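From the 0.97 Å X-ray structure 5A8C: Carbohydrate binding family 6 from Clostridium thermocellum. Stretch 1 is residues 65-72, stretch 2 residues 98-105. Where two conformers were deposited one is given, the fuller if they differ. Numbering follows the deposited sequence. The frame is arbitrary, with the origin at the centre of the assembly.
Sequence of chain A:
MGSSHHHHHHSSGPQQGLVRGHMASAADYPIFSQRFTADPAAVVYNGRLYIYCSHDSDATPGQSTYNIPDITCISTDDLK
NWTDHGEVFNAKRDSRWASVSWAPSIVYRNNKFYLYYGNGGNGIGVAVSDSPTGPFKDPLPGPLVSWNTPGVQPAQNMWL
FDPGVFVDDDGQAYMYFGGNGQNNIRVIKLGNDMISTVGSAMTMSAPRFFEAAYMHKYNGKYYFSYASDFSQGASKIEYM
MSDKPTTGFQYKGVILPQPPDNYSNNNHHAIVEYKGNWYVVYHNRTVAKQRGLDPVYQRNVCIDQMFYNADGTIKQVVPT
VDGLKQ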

# COMPACT_ATOMS: atom_id res chain seq x y z
N THR A 65 -9.77 -17.52 1.31
CA THR A 65 -8.84 -16.50 1.75
C THR A 65 -8.14 -15.97 0.48
O THR A 65 -8.44 -16.37 -0.64
CB THR A 65 -7.87 -17.03 2.83
OG1 THR A 65 -7.14 -15.90 3.34
CG2 THR A 65 -6.94 -18.01 2.25
N TYR A 66 -7.24 -15.03 0.71
CA TYR A 66 -6.47 -14.44 -0.36
C TYR A 66 -5.73 -15.49 -1.18
O TYR A 66 -5.33 -16.53 -0.66
CB TYR A 66 -5.46 -13.43 0.21
CG TYR A 66 -6.10 -12.34 1.03
CD1 TYR A 66 -6.80 -11.32 0.42
CD2 TYR A 66 -6.02 -12.34 2.40
CE1 TYR A 66 -7.44 -10.33 1.15
CE2 TYR A 66 -6.63 -11.35 3.16
CZ TYR A 66 -7.31 -10.34 2.52
OH TYR A 66 -7.90 -9.32 3.20
N ASN A 67 -5.48 -15.16 -2.44
CA ASN A 67 -4.54 -15.91 -3.27
C ASN A 67 -3.74 -14.90 -4.08
O ASN A 67 -4.09 -14.59 -5.22
CB ASN A 67 -5.27 -16.91 -4.16
CG ASN A 67 -4.32 -17.74 -4.95
OD1 ASN A 67 -3.08 -17.71 -4.75
ND2 ASN A 67 -4.88 -18.48 -5.90
N ILE A 68 -2.73 -14.32 -3.42
CA ILE A 68 -1.92 -13.21 -3.94
C ILE A 68 -0.45 -13.71 -3.96
O ILE A 68 0.30 -13.48 -2.99
CB ILE A 68 -2.05 -11.95 -3.08
CG1 ILE A 68 -3.52 -11.49 -2.98
CG2 ILE A 68 -1.21 -10.84 -3.67
CD1 ILE A 68 -3.75 -10.54 -1.81
N PRO A 69 -0.03 -14.39 -5.03
CA PRO A 69 1.30 -14.98 -5.09
C PRO A 69 2.35 -14.04 -5.62
O PRO A 69 3.54 -14.34 -5.60
CB PRO A 69 1.10 -16.19 -5.98
CG PRO A 69 0.02 -15.76 -6.94
CD PRO A 69 -0.90 -14.94 -6.08
N ASP A 70 1.89 -12.95 -6.25
CA ASP A 70 2.73 -12.08 -7.05
C ASP A 70 2.16 -10.64 -7.04
O ASP A 70 1.09 -10.41 -6.51
CB ASP A 70 2.98 -12.71 -8.44
CG ASP A 70 1.77 -13.19 -9.18
OD1 ASP A 70 0.65 -12.82 -8.81
OD2 ASP A 70 1.97 -13.90 -10.20
N ILE A 71 2.96 -9.75 -7.63
CA ILE A 71 2.69 -8.31 -7.67
C ILE A 71 2.58 -7.88 -9.15
O ILE A 71 3.53 -8.08 -9.90
CB ILE A 71 3.81 -7.54 -6.99
CG1 ILE A 71 3.94 -7.90 -5.56
CG2 ILE A 71 3.66 -6.04 -7.21
CD1 ILE A 71 2.75 -7.62 -4.78
N THR A 72 1.50 -7.19 -9.47
CA THR A 72 1.25 -6.64 -10.80
C THR A 72 1.77 -5.23 -10.87
O THR A 72 1.66 -4.49 -9.89
CB THR A 72 -0.30 -6.61 -11.04
OG1 THR A 72 -0.83 -7.91 -10.91
CG2 THR A 72 -0.65 -5.98 -12.36
N ALA A 98 9.72 -16.76 1.16
CA ALA A 98 8.31 -16.34 1.18
C ALA A 98 7.51 -17.09 0.14
O ALA A 98 8.02 -17.57 -0.85
CB ALA A 98 8.23 -14.83 0.94
N SER A 99 6.21 -17.15 0.41
CA SER A 99 5.23 -17.85 -0.40
C SER A 99 4.23 -16.93 -1.08
O SER A 99 3.64 -17.31 -2.12
CB SER A 99 4.48 -18.89 0.47
OG SER A 99 5.41 -19.82 1.01
N VAL A 100 3.95 -15.78 -0.49
CA VAL A 100 2.91 -14.86 -0.97
C VAL A 100 3.48 -13.44 -0.94
O VAL A 100 4.45 -13.18 -0.20
CB VAL A 100 1.59 -15.01 -0.20
CG1 VAL A 100 1.12 -16.43 -0.16
CG2 VAL A 100 1.71 -14.45 1.20
N SER A 101 2.80 -12.52 -1.61
CA SER A 101 3.29 -11.15 -1.69
C SER A 101 2.15 -10.16 -1.60
O SER A 101 1.68 -9.65 -2.59
CB SER A 101 4.08 -10.94 -2.98
OG SER A 101 3.34 -11.16 -4.13
N TRP A 102 1.70 -9.87 -0.37
CA TRP A 102 0.53 -9.05 -0.16
C TRP A 102 0.91 -7.58 -0.01
O TRP A 102 1.80 -7.25 0.80
CB TRP A 102 -0.20 -9.49 1.14
CG TRP A 102 -0.71 -10.87 1.15
CD1 TRP A 102 -0.60 -11.83 0.20
CD2 TRP A 102 -1.47 -11.45 2.21
NE1 TRP A 102 -1.26 -12.99 0.60
CE2 TRP A 102 -1.77 -12.76 1.86
CE3 TRP A 102 -1.88 -10.97 3.48
CZ2 TRP A 102 -2.47 -13.62 2.71
CZ3 TRP A 102 -2.56 -11.84 4.30
CH2 TRP A 102 -2.84 -13.12 3.93
N ALA A 103 0.17 -6.69 -0.67
CA ALA A 103 0.13 -5.26 -0.36
C ALA A 103 1.50 -4.59 -0.47
O ALA A 103 2.14 -4.25 0.52
CB ALA A 103 -0.52 -4.99 0.99
N PRO A 104 1.97 -4.40 -1.70
CA PRO A 104 3.32 -3.88 -1.90
C PRO A 104 3.49 -2.45 -1.43
O PRO A 104 2.57 -1.63 -1.43
CB PRO A 104 3.50 -3.99 -3.44
CG PRO A 104 2.10 -3.86 -3.97
CD PRO A 104 1.25 -4.59 -2.97
N SER A 105 4.75 -2.10 -1.11
CA SER A 105 5.17 -0.71 -0.92
C SER A 105 6.39 -0.50 -1.80
O SER A 105 7.30 -1.30 -1.78
CB SER A 105 5.53 -0.48 0.53
OG SER A 105 5.99 0.84 0.77
O HOH W 1 -1.99 -15.44 -0.86
O HOH W 2 4.40 -16.87 -4.82

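The apolar centre of the contact is the indole of Trp102, which receives Tyr66 and Ile68 over one and the same face. The CA-to-CB bond of Trp102 points away from stretch 1, yet the rotamer (chi1 -62°, m; chi2 3°) brings the ring system back, so that this residue has more area covered by the other stretch than any of its neighbours. Tyr66 meets the six-membered ring: the two ring centroids lie 4.8 Å apart and the planes are inclined at 58°, an edge-to-face pair in which Tyr66 turns its edge to the face of Trp102. The closest approach is Tyr66 CD2 to Trp102 CH2, at 3.6 Å. Ile68 covers the five-membered ring. Its CD1 stands 4.2 Å from the centroid of that Trp102 ring and only 22° off the normal, which identifies a CH-pi contact over the face, while Ile68 CB packs 3.6 Å from Trp102 CD1. Ile68 has an m, t rotamer.

A second apolar contact lies farther along the chain, where Ile71 and Pro104 both direct their CA-to-CB bonds toward the opposite stretch. Ile71 CD1 comes within 3.8 Å of Pro104 CD. The same methyl sits 3.2 Å from Ser101 O, a carbonyl that is buried here and has no polar partner in the model; its close neighbour is thus a carbon that cannot satisfy it.

Only one direct hydrogen bond joins the stretches. Ser101 N donates to Ile68 O over 3.0 Å with an N-H...O angle of 174°, almost linear. The backbones run close beside this bond, with Pro69 CA and Val100 CA 4.4 Å apart, and Val100 CB approaches the same Ile68 O to 3.4 Å. Proximity alone does not make the Ser101 hydroxyl a second link: Ser101 OG is 3.1 Å from Asp70 N and 3.4 Å from Asp70 O, but the angles are poor in both cases. What remains is tight packing, with Ser101 OG also 3.1 Å from Asp70 CA.

Water completes the polar edge. Water 1 accepts from Ile68 N and from Trp102 NE1, each at 2.9 Å from its oxygen, so the indole that offers its face to side chains is also tied through its nitrogen to the backbone of stretch 1. Water 2 lies 2.8 Å from Pro69 O and 2.8 Å from Ser99 O and can donate to these carbonyls, although the acceptors within its reach, counting those elsewhere in the structure, outnumber its protons.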